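Local coordinates for RagA protein (Porphyromonas gingivalis, PDB 6SLN), which probably imports peptides across the outer membrane as the TonB-dependent transporter component of a transport complex, at residues S439-V444 against D465-R470; Y494-K499 against I526-D531; G530-A535 against E561-E566. All blocks are in the same frame, centred on the assembly; numbering follows the deposited sequence.

Contact 1: S439-V444 against D465-R470. With C8E ((hydroxyethyloxy)tri(ethyloxy)octane), chain I.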
loop_
_atom_site.group_PDB
_atom_site.type_symbol
_atom_site.label_atom_id
_atom_site.label_comp_id
_atom_site.label_asym_id
_atom_site.label_seq_id
_atom_site.Cartn_x
_atom_site.Cartn_y
_atom_site.Cartn_z
ATOM N N SER A 439 8.516 7.684 10.618
ATOM C CA SER A 439 9.101 6.400 10.941
ATOM C C SER A 439 8.905 6.127 12.417
ATOM O O SER A 439 9.208 6.983 13.262
ATOM C CB SER A 439 10.589 6.355 10.595
ATOM O OG SER A 439 10.791 5.814 9.305
ATOM N N HIS A 440 8.410 4.934 12.727
ATOM C CA HIS A 440 8.290 4.490 14.106
ATOM C C HIS A 440 9.385 3.447 14.322
ATOM O O HIS A 440 9.271 2.303 13.861
ATOM C CB HIS A 440 6.879 3.973 14.391
ATOM C CG HIS A 440 5.821 5.029 14.250
ATOM N ND1 HIS A 440 4.579 4.776 13.707
ATOM C CD2 HIS A 440 5.839 6.354 14.548
ATOM C CE1 HIS A 440 3.875 5.894 13.691
ATOM N NE2 HIS A 440 4.617 6.863 14.195
ATOM N N GLN A 441 10.452 3.872 15.005
ATOM C CA GLN A 441 11.597 3.040 15.332
ATOM C C GLN A 441 11.454 2.503 16.746
ATOM O O GLN A 441 11.221 3.273 17.682
ATOM C CB GLN A 441 12.906 3.829 15.212
ATOM C CG GLN A 441 14.156 2.971 15.309
ATOM C CD GLN A 441 14.260 2.006 14.134
ATOM O OE1 GLN A 441 13.735 2.284 13.041
ATOM N NE2 GLN A 441 14.931 0.866 14.347
ATOM N N ALA A 442 11.603 1.192 16.895
ATOM C CA ALA A 442 11.725 0.571 18.201
ATOM C C ALA A 442 12.868 -0.421 18.162
ATOM O O ALA A 442 13.043 -1.149 17.180
ATOM C CB ALA A 442 10.467 -0.148 18.621
ATOM N N ASN A 443 13.639 -0.437 19.239
ATOM C CA ASN A 443 14.819 -1.278 19.367
ATOM C C ASN A 443 14.746 -1.906 20.746
ATOM O O ASN A 443 14.838 -1.202 21.757
ATOM C CB ASN A 443 16.099 -0.455 19.176
ATOM C CG ASN A 443 16.042 0.456 17.945
ATOM O OD1 ASN A 443 15.936 -0.013 16.798
ATOM N ND2 ASN A 443 16.127 1.759 18.176
ATOM N N VAL A 444 14.544 -3.218 20.799
ATOM C CA VAL A 444 14.120 -3.891 22.026
ATOM C C VAL A 444 15.159 -4.959 22.351
ATOM O O VAL A 444 15.114 -6.063 21.801
ATOM C CB VAL A 444 12.716 -4.489 21.880
ATOM C CG1 VAL A 444 12.212 -5.017 23.193
ATOM C CG2 VAL A 444 11.752 -3.443 21.384
ATOM N N ASP A 465 15.110 -4.861 16.165
ATOM C CA ASP A 465 14.966 -3.471 15.781
ATOM C C ASP A 465 13.887 -3.421 14.716
ATOM O O ASP A 465 13.989 -4.107 13.692
ATOM C CB ASP A 465 16.278 -2.902 15.241
ATOM C CG ASP A 465 17.270 -2.624 16.338
ATOM O OD1 ASP A 465 17.034 -3.081 17.476
ATOM O OD2 ASP A 465 18.279 -1.954 16.072
ATOM N N ILE A 466 12.857 -2.620 14.952
ATOM C CA ILE A 466 11.714 -2.571 14.057
ATOM C C ILE A 466 11.587 -1.159 13.507
ATOM O O ILE A 466 11.649 -0.178 14.258
ATOM C CB ILE A 466 10.425 -3.025 14.767
ATOM C CG1 ILE A 466 10.614 -4.440 15.316
ATOM C CG2 ILE A 466 9.238 -2.986 13.813
ATOM C CD1 ILE A 466 9.354 -5.016 15.962
ATOM N N THR A 467 11.443 -1.061 12.196
ATOM C CA THR A 467 11.171 0.200 11.536
ATOM C C THR A 467 9.879 0.039 10.757
ATOM O O THR A 467 9.748 -0.904 9.964
ATOM C CB THR A 467 12.306 0.617 10.582
ATOM O OG1 THR A 467 13.583 0.470 11.225
ATOM C CG2 THR A 467 12.110 2.054 10.145
ATOM N N ASN A 468 8.925 0.938 11.006
ATOM C CA ASN A 468 7.733 1.079 10.176
ATOM C C ASN A 468 7.634 2.531 9.742
ATOM O O ASN A 468 7.581 3.439 10.584
ATOM C CB ASN A 468 6.455 0.683 10.915
ATOM C CG ASN A 468 6.312 -0.801 11.077
ATOM O OD1 ASN A 468 6.056 -1.524 10.109
ATOM N ND2 ASN A 468 6.463 -1.271 12.314
ATOM N N THR A 469 7.582 2.742 8.435
ATOM C CA THR A 469 7.626 4.070 7.865
ATOM C C THR A 469 6.476 4.231 6.895
ATOM O O THR A 469 6.242 3.365 6.046
ATOM C CB THR A 469 8.950 4.304 7.152
ATOM O OG1 THR A 469 10.012 3.923 8.034
ATOM C CG2 THR A 469 9.088 5.770 6.745
ATOM N N ARG A 470 5.764 5.331 7.032
ATOM C CA ARG A 470 4.758 5.733 6.068
ATOM C C ARG A 470 5.242 7.008 5.396
ATOM O O ARG A 470 5.642 7.969 6.068
ATOM C CB ARG A 470 3.401 5.949 6.745
ATOM C CG ARG A 470 2.735 4.632 7.170
ATOM C CD ARG A 470 2.178 3.918 5.960
ATOM N NE ARG A 470 0.888 4.467 5.558
ATOM C CZ ARG A 470 0.731 5.395 4.609
ATOM N NH1 ARG A 470 1.787 5.873 3.958
ATOM N NH2 ARG A 470 -0.480 5.842 4.294
HETATM C C1 C8E I . 10.066 15.096 23.267
HETATM C C2 C8E I . 9.154 13.986 23.793
HETATM C C3 C8E I . 9.768 12.586 23.678
HETATM C C4 C8E I . 8.730 11.520 23.286
HETATM C C5 C8E I . 9.347 10.376 22.470
HETATM C C6 C8E I . 8.776 8.981 22.755
HETATM C C7 C8E I . 9.259 7.954 21.721
HETATM C C8 C8E I . 8.200 6.878 21.435
HETATM O O9 C8E I . 8.378 6.289 20.156
HETATM C C10 C8E I . 8.350 4.870 20.144
HETATM C C11 C8E I . 7.976 4.344 18.750
HETATM O O12 C8E I . 7.805 2.932 18.730
HETATM C C13 C8E I . 7.043 2.429 17.636
HETATM C C14 C8E I . 7.564 1.037 17.238
HETATM O O15 C8E I . 6.688 0.224 16.473
HETATM C C16 C8E I . 6.303 -0.958 17.167
HETATM C C17 C8E I . 7.459 -1.683 17.888
HETATM O O18 C8E I . 7.018 -2.670 18.825
HETATM C C19 C8E I . 8.038 -3.536 19.304
HETATM C C20 C8E I . 7.438 -4.796 19.938
HETATM O O21 C8E I . 8.379 -5.586 20.649
#
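Strands 435-450 and 456-475 make a beta hairpin of the TonB-dependent receptor barrel, and residues 439-444 and 465-470 run antiparallel in it, their directions 174° apart. Backbone bonding follows the antiparallel ladder. His440 with Asn468 and Ala442 with Ile466 are hydrogen-bonded pairs; Ser439 with Thr469, Gln441 with Thr467 and Asn443 with Asp465 are the non-hydrogen-bonded pairs between and beyond them. Within the ladder the approaches differ: His440 N meets Asn468 O at 2.7 Å in the carbonyl plane, whereas Ile466 N comes to Ala442 O at 2.7 Å nearly along the C=O axis.

The side-chain hydrogen bonds between the two strands gather on the face bearing Gln441 and Thr467. This face looks into the barrel, because Gln441, Asn443, Asp465 and Thr467 all touch Val171 of helix 169-173 in the plug. Gln441 CG is anti to the backbone N (chi1 -170°), and a bend at chi2 carries the amide obliquely across the gap. Thr467 OG1 then donates to Gln441 OE1 at 2.6 Å, in the amide plane and on a lone pair. Farther along, Ser439 OG and Thr469 OG1 share a hydrogen bond of 2.4 Å. Asn443 and Asp465 also cross obliquely, amide and carboxylate planes 57° apart.

Apolar packing and subunit contacts occupy the outer face. The His440 ring leads away from the hairpin, and its ND1 is hydrogen-bonded to Asn468 ND2 of the second subunit; Asn468 ND2 in turn bonds to His440 ND1 of the second subunit, while Asn468 OD1 accepts from Arg495 NE of the same chain. The ether part of a bound C8E detergent lies along this face: His440 CB is 3.6 Å from C8E C13, Ala442 CB is 3.4 Å from C8E C14, and Ile466 CD1 reaches C8E C19 at 3.9 Å.

Contact 2: Y494-K499 against I526-D531. With LMT (dodecyl-beta-D-maltoside), chain H.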
loop_
_atom_site.group_PDB
_atom_site.type_symbol
_atom_site.label_atom_id
_atom_site.label_comp_id
_atom_site.label_asym_id
_atom_site.label_seq_id
_atom_site.Cartn_x
_atom_site.Cartn_y
_atom_site.Cartn_z
ATOM N N TYR A 494 6.852 0.980 4.546
ATOM C CA TYR A 494 8.128 0.278 4.636
ATOM C C TYR A 494 8.187 -0.434 5.972
ATOM O O TYR A 494 7.731 0.119 6.986
ATOM C CB TYR A 494 9.328 1.250 4.573
ATOM C CG TYR A 494 9.483 2.124 3.338
ATOM C CD1 TYR A 494 8.729 3.282 3.168
ATOM C CD2 TYR A 494 10.438 1.823 2.375
ATOM C CE1 TYR A 494 8.897 4.085 2.039
ATOM C CE2 TYR A 494 10.614 2.619 1.257
ATOM C CZ TYR A 494 9.843 3.741 1.089
ATOM O OH TYR A 494 10.025 4.510 -0.034
ATOM N N ARG A 495 8.808 -1.620 5.988
ATOM C CA ARG A 495 8.996 -2.386 7.218
ATOM C C ARG A 495 10.373 -3.024 7.266
ATOM O O ARG A 495 10.771 -3.710 6.321
ATOM C CB ARG A 495 7.942 -3.481 7.345
ATOM C CG ARG A 495 8.161 -4.372 8.531
ATOM C CD ARG A 495 6.922 -5.161 8.836
ATOM N NE ARG A 495 6.004 -4.374 9.637
ATOM C CZ ARG A 495 4.876 -4.838 10.156
ATOM N NH1 ARG A 495 4.512 -6.105 9.984
ATOM N NH2 ARG A 495 4.135 -4.027 10.874
ATOM N N ASP A 496 11.087 -2.830 8.373
ATOM C CA ASP A 496 12.364 -3.500 8.605
ATOM C C ASP A 496 12.314 -4.188 9.954
ATOM O O ASP A 496 12.090 -3.534 10.981
ATOM C CB ASP A 496 13.541 -2.525 8.589
ATOM C CG ASP A 496 13.724 -1.868 7.261
ATOM O OD1 ASP A 496 13.458 -2.516 6.235
ATOM O OD2 ASP A 496 14.122 -0.690 7.241
ATOM N N VAL A 497 12.554 -5.493 9.959
ATOM C CA VAL A 497 12.706 -6.245 11.192
ATOM C C VAL A 497 14.088 -6.870 11.132
ATOM O O VAL A 497 14.374 -7.685 10.245
ATOM C CB VAL A 497 11.599 -7.296 11.377
ATOM C CG1 VAL A 497 11.782 -8.001 12.683
ATOM C CG2 VAL A 497 10.222 -6.630 11.325
ATOM N N SER A 498 14.965 -6.449 12.030
ATOM C CA SER A 498 16.298 -7.030 12.131
ATOM C C SER A 498 16.416 -7.667 13.512
ATOM O O SER A 498 16.451 -6.962 14.530
ATOM C CB SER A 498 17.379 -5.986 11.863
ATOM O OG SER A 498 17.138 -4.789 12.569
ATOM N N LYS A 499 16.405 -9.002 13.544
ATOM C CA LYS A 499 16.519 -9.764 14.778
ATOM C C LYS A 499 17.960 -10.179 15.007
ATOM O O LYS A 499 18.739 -10.348 14.065
ATOM C CB LYS A 499 15.642 -11.017 14.761
ATOM C CG LYS A 499 14.176 -10.780 14.507
ATOM C CD LYS A 499 13.471 -12.093 14.253
ATOM C CE LYS A 499 12.421 -11.945 13.163
ATOM N NZ LYS A 499 11.871 -13.275 12.787
ATOM N N ILE A 526 21.839 -13.546 13.368
ATOM C CA ILE A 526 21.222 -12.291 12.977
ATOM C C ILE A 526 20.457 -12.559 11.692
ATOM O O ILE A 526 20.933 -13.285 10.812
ATOM C CB ILE A 526 22.247 -11.143 12.790
ATOM C CG1 ILE A 526 23.167 -11.415 11.607
ATOM C CG2 ILE A 526 23.099 -10.915 14.046
ATOM C CD1 ILE A 526 24.138 -10.282 11.314
ATOM N N GLU A 527 19.250 -12.011 11.607
ATOM C CA GLU A 527 18.425 -12.152 10.420
ATOM C C GLU A 527 17.684 -10.849 10.197
ATOM O O GLU A 527 17.473 -10.073 11.131
ATOM C CB GLU A 527 17.442 -13.324 10.531
ATOM C CG GLU A 527 16.128 -13.002 11.203
ATOM C CD GLU A 527 15.155 -14.163 11.106
ATOM O OE1 GLU A 527 15.560 -15.253 10.630
ATOM O OE2 GLU A 527 13.983 -13.985 11.499
ATOM N N TYR A 528 17.309 -10.616 8.943
ATOM C CA TYR A 528 16.651 -9.388 8.523
ATOM C C TYR A 528 15.567 -9.739 7.520
ATOM O O TYR A 528 15.822 -10.458 6.553
ATOM C CB TYR A 528 17.657 -8.403 7.896
ATOM C CG TYR A 528 17.021 -7.269 7.097
ATOM C CD1 TYR A 528 16.620 -7.464 5.781
ATOM C CD2 TYR A 528 16.836 -6.004 7.658
ATOM C CE1 TYR A 528 16.040 -6.469 5.052
ATOM C CE2 TYR A 528 16.262 -4.992 6.930
ATOM C CZ TYR A 528 15.863 -5.227 5.622
ATOM O OH TYR A 528 15.279 -4.232 4.866
ATOM N N GLU A 529 14.370 -9.234 7.746
ATOM C CA GLU A 529 13.328 -9.192 6.734
ATOM C C GLU A 529 12.984 -7.731 6.518
ATOM O O GLU A 529 12.923 -6.962 7.476
ATOM C CB GLU A 529 12.054 -9.949 7.155
ATOM C CG GLU A 529 12.216 -11.427 7.346
ATOM C CD GLU A 529 12.993 -11.769 8.604
ATOM O OE1 GLU A 529 13.840 -12.689 8.521
ATOM O OE2 GLU A 529 12.763 -11.123 9.661
ATOM N N GLY A 530 12.754 -7.352 5.277
ATOM C CA GLY A 530 12.337 -5.992 4.980
ATOM C C GLY A 530 11.489 -5.963 3.732
ATOM O O GLY A 530 11.701 -6.745 2.794
ATOM N N ASP A 531 10.513 -5.056 3.711
ATOM C CA ASP A 531 9.750 -4.880 2.485
ATOM C C ASP A 531 9.310 -3.435 2.345
ATOM O O ASP A 531 9.522 -2.602 3.228
ATOM C CB ASP A 531 8.545 -5.832 2.418
ATOM C CG ASP A 531 7.438 -5.470 3.395
ATOM O OD1 ASP A 531 7.697 -4.753 4.380
ATOM O OD2 ASP A 531 6.300 -5.931 3.188
HETATM C C1B LMT H . 13.712 -19.162 8.706
HETATM C C2B LMT H . 12.985 -17.952 7.985
HETATM C C3B LMT H . 12.167 -18.384 6.742
HETATM C C4B LMT H . 13.063 -19.297 5.883
HETATM C C5B LMT H . 13.231 -20.534 6.779
HETATM C C6B LMT H . 13.660 -21.775 5.982
HETATM O O1B LMT H . 13.012 -19.624 9.835
HETATM O O2B LMT H . 12.194 -17.273 8.888
HETATM O O3B LMT H . 11.634 -17.320 6.057
HETATM O "O4'" LMT H . 12.481 -19.616 4.674
HETATM O O5B LMT H . 14.101 -20.239 7.862
HETATM O O6B LMT H . 12.806 -22.843 6.243
HETATM C "C1'" LMT H . 12.645 -19.212 13.813
HETATM C "C2'" LMT H . 13.613 -18.167 13.220
HETATM C "C3'" LMT H . 13.339 -18.203 11.706
HETATM C "C4'" LMT H . 13.689 -19.571 11.085
HETATM C "C5'" LMT H . 13.181 -20.750 12.003
HETATM C "C6'" LMT H . 13.929 -22.065 11.777
HETATM O "O1'" LMT H . 12.466 -19.180 15.200
HETATM O "O2'" LMT H . 13.342 -16.882 13.651
HETATM O "O3'" LMT H . 13.996 -17.178 11.060
HETATM O "O5'" LMT H . 13.129 -20.507 13.422
HETATM O "O6'" LMT H . 14.880 -21.891 10.758
HETATM C C1 LMT H . 13.326 -18.424 16.069
HETATM C C2 LMT H . 12.454 -17.900 17.198
HETATM C C3 LMT H . 13.052 -16.842 18.093
HETATM C C4 LMT H . 12.505 -16.961 19.513
HETATM C C5 LMT H . 13.602 -16.788 20.536
HETATM C C6 LMT H . 13.229 -15.937 21.728
HETATM C C7 LMT H . 14.496 -15.574 22.476
HETATM C C8 LMT H . 14.236 -14.799 23.751
HETATM C C9 LMT H . 15.539 -14.421 24.434
HETATM C C10 LMT H . 15.345 -13.718 25.765
HETATM C C11 LMT H . 16.660 -13.130 26.234
HETATM C C12 LMT H . 16.641 -12.655 27.654
#
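Lys499 NZ and Glu527 OE2 form a salt bridge of 2.6 Å across the antiparallel hairpin of barrel strands 487-510 and 515-540. The two side chains lie side by side and point the same way, NZ meeting OE2 nearly along its C-O axis. Glu529 crosses Lys499 obliquely, bent at chi2, and its OE2 adds a long ion pair to NZ at 3.9 Å, so one ammonium serves two carboxylates. The other oxygen, Glu527 OE1, is hydrogen-bonded to Tyr525 OH and stands 2.5 Å from O3' of the bound maltoside LMT.

Tyr528 and Asp496 meet on the opposite face. Tyr528 CG is anti to its backbone N (chi1 164°), which lays the ring along the strand toward Asp496; OH donates a weak hydrogen bond to Asp496 OD1 at 2.9 Å. Ser498 CB sits at the ring edge, and Tyr567 lies beside the ring with its plane nearly parallel. The ring passes beside Gly530, where the absence of a side chain lets Tyr528 OH come to 3.4 Å from Gly530 CA.

Backbone pairing sets this register, with Val497 N bonding to Glu529 O at 2.9 Å, with an N-H...O angle of 175°. At the far end Asp531 OD2 forms a salt bridge with Arg470 NH2 of the second subunit. Its OD1 turns instead to the aliphatic base of Arg495, 3.2 Å from Arg495 CB.

Contact 3: G530-A535 against E561-E566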
loop_
_atom_site.group_PDB
_atom_site.type_symbol
_atom_site.label_atom_id
_atom_site.label_comp_id
_atom_site.label_asym_id
_atom_site.label_seq_id
_atom_site.Cartn_x
_atom_site.Cartn_y
_atom_site.Cartn_z
ATOM N N GLY A 530 12.754 -7.352 5.277
ATOM C CA GLY A 530 12.337 -5.992 4.980
ATOM C C GLY A 530 11.489 -5.963 3.732
ATOM O O GLY A 530 11.701 -6.745 2.794
ATOM N N ASP A 531 10.513 -5.056 3.711
ATOM C CA ASP A 531 9.750 -4.880 2.485
ATOM C C ASP A 531 9.310 -3.435 2.345
ATOM O O ASP A 531 9.522 -2.602 3.228
ATOM C CB ASP A 531 8.545 -5.832 2.418
ATOM C CG ASP A 531 7.438 -5.470 3.395
ATOM O OD1 ASP A 531 7.697 -4.753 4.380
ATOM O OD2 ASP A 531 6.300 -5.931 3.188
ATOM N N VAL A 532 8.723 -3.145 1.191
ATOM C CA VAL A 532 8.027 -1.891 0.968
ATOM C C VAL A 532 6.870 -2.199 0.031
ATOM O O VAL A 532 6.974 -3.065 -0.844
ATOM C CB VAL A 532 8.977 -0.783 0.405
ATOM C CG1 VAL A 532 9.784 -1.281 -0.792
ATOM C CG2 VAL A 532 8.214 0.481 -0.001
ATOM N N ILE A 533 5.757 -1.507 0.241
ATOM C CA ILE A 533 4.622 -1.525 -0.672
ATOM C C ILE A 533 4.194 -0.089 -0.893
ATOM O O ILE A 533 4.401 0.789 -0.044
ATOM C CB ILE A 533 3.421 -2.341 -0.158
ATOM C CG1 ILE A 533 2.810 -1.653 1.076
ATOM C CG2 ILE A 533 3.830 -3.765 0.119
ATOM C CD1 ILE A 533 1.662 -2.437 1.745
ATOM N N GLY A 534 3.605 0.148 -2.051
ATOM C CA GLY A 534 3.241 1.496 -2.379
ATOM C C GLY A 534 2.102 1.467 -3.353
ATOM O O GLY A 534 2.089 0.639 -4.262
ATOM N N ALA A 535 1.129 2.345 -3.165
ATOM C CA ALA A 535 0.065 2.537 -4.131
ATOM C C ALA A 535 -0.007 4.005 -4.508
ATOM O O ALA A 535 0.423 4.890 -3.755
ATOM C CB ALA A 535 -1.296 2.102 -3.584
ATOM N N GLU A 561 3.544 -0.743 -5.980
ATOM C CA GLU A 561 4.960 -0.988 -5.759
ATOM C C GLU A 561 5.130 -2.088 -4.716
ATOM O O GLU A 561 4.369 -2.172 -3.751
ATOM C CB GLU A 561 5.690 0.281 -5.302
ATOM C CG GLU A 561 5.890 1.312 -6.392
ATOM C CD GLU A 561 6.423 2.678 -5.873
ATOM O OE1 GLU A 561 5.945 3.199 -4.828
ATOM O OE2 GLU A 561 7.324 3.242 -6.537
ATOM N N HIS A 562 6.165 -2.908 -4.894
ATOM C CA HIS A 562 6.376 -4.034 -3.997
ATOM C C HIS A 562 7.801 -4.561 -4.099
ATOM O O HIS A 562 8.188 -5.129 -5.127
ATOM C CB HIS A 562 5.386 -5.130 -4.331
ATOM C CG HIS A 562 5.160 -6.083 -3.211
ATOM N ND1 HIS A 562 4.318 -7.170 -3.319
ATOM C CD2 HIS A 562 5.680 -6.118 -1.963
ATOM C CE1 HIS A 562 4.320 -7.829 -2.173
ATOM N NE2 HIS A 562 5.133 -7.209 -1.332
ATOM N N ARG A 563 8.568 -4.414 -3.028
ATOM C CA ARG A 563 9.890 -5.011 -2.939
ATOM C C ARG A 563 10.000 -5.732 -1.604
ATOM O O ARG A 563 9.350 -5.365 -0.616
ATOM C CB ARG A 563 11.014 -3.967 -3.067
ATOM C CG ARG A 563 11.516 -3.716 -4.490
ATOM C CD ARG A 563 11.768 -2.217 -4.776
ATOM N NE ARG A 563 12.314 -1.440 -3.651
ATOM C CZ ARG A 563 12.008 -0.159 -3.403
ATOM N NH1 ARG A 563 11.157 0.499 -4.198
ATOM N NH2 ARG A 563 12.548 0.468 -2.356
ATOM N N VAL A 564 10.814 -6.780 -1.595
ATOM C CA VAL A 564 11.037 -7.610 -0.421
ATOM C C VAL A 564 12.519 -7.955 -0.392
ATOM O O VAL A 564 13.125 -8.210 -1.436
ATOM C CB VAL A 564 10.162 -8.885 -0.465
ATOM C CG1 VAL A 564 10.403 -9.739 0.751
ATOM C CG2 VAL A 564 8.682 -8.531 -0.600
ATOM N N ALA A 565 13.108 -7.936 0.796
ATOM C CA ALA A 565 14.509 -8.276 0.969
ATOM C C ALA A 565 14.675 -9.081 2.249
ATOM O O ALA A 565 14.063 -8.756 3.271
ATOM C CB ALA A 565 15.387 -7.007 1.038
ATOM N N GLU A 566 15.521 -10.113 2.209
ATOM C CA GLU A 566 15.923 -10.738 3.459
ATOM C C GLU A 566 17.328 -11.303 3.358
ATOM O O GLU A 566 17.842 -11.595 2.272
ATOM C CB GLU A 566 14.973 -11.842 3.902
ATOM C CG GLU A 566 14.356 -12.596 2.787
ATOM C CD GLU A 566 13.071 -13.239 3.212
ATOM O OE1 GLU A 566 12.521 -14.052 2.442
ATOM O OE2 GLU A 566 12.630 -12.940 4.333
HETATM O O HOH W 1 5.550 -7.981 1.354
#
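Six backbone hydrogen bonds join residues 530-535 to residues 561-566, an antiparallel pairing of adjacent strands in the TonB-dependent receptor barrel with directions 178° apart. Glu561 N gives its hydrogen to Gly534 O at 2.6 Å, nearly straight with an N-H...O angle of 173°. The return bond is less direct: Gly534 N reaches Glu561 O from 38° above the carbonyl plane. Val532 with Arg563 and Gly530 with Ala565 complete the hydrogen-bonded pairs, Ala565 N lying 2.7 Å from Gly530 O.

A water provides the polar side-chain link on the face of Asp531 and His562. The water O donates to Asp531 OD2, which also pairs with Arg470 of the second subunit, at 2.9 Å. A hydrogen bond of 2.8 Å joins the water O to His562 NE2, in the ring plane at its edge. His562 CG is anti to the backbone N, and the other ring nitrogen, ND1, is hydrogen-bonded to Leu548 N of the second subunit. With both nitrogens held, the rotation of the imidazole is defined from two sides, and this face of the barrel wall belongs to the subunit interface. Glu561, on the reverse face, sends its carboxylate to Arg492, which OE1 meets in a salt bridge.

Packing completes the contact. Ile533 and His562 lie side by side, and Ile533 CG2 approaches His562 CD2 at 3.6 Å from an oblique direction. Farther along this face, Val564 CG2 rests against Asp531 CB at 4.1 Å. On the reverse face Val532 and Arg563 also point the same way. The arginine chain bends at chi2 and chi3, folding its flat end back along the valine. One methyl of that valine therefore sits over the centre of the guanidinium face, with Val532 CG1 3.6 Å from Arg563 CZ.

The three contacts follow one another around the barrel wall, in chain order. Contact 1 closes before contact 2 opens, and their centres are 10 Å apart; strands 456-475 and 487-510 are neighbours, with Thr467 N 2.8 Å from Asp496 O, a probable hydrogen bond between the two hairpins. Contacts 2 and 3, with centres 11 Å apart, both use strand 515-540 and share Gly530 and Asp531. Contacts 1 and 3 do not touch, their nearest atoms being about 7 Å apart. All lie on the same side of the chain's centre, and each reaches the second subunit, so this run of strands builds barrel wall and dimer interface together.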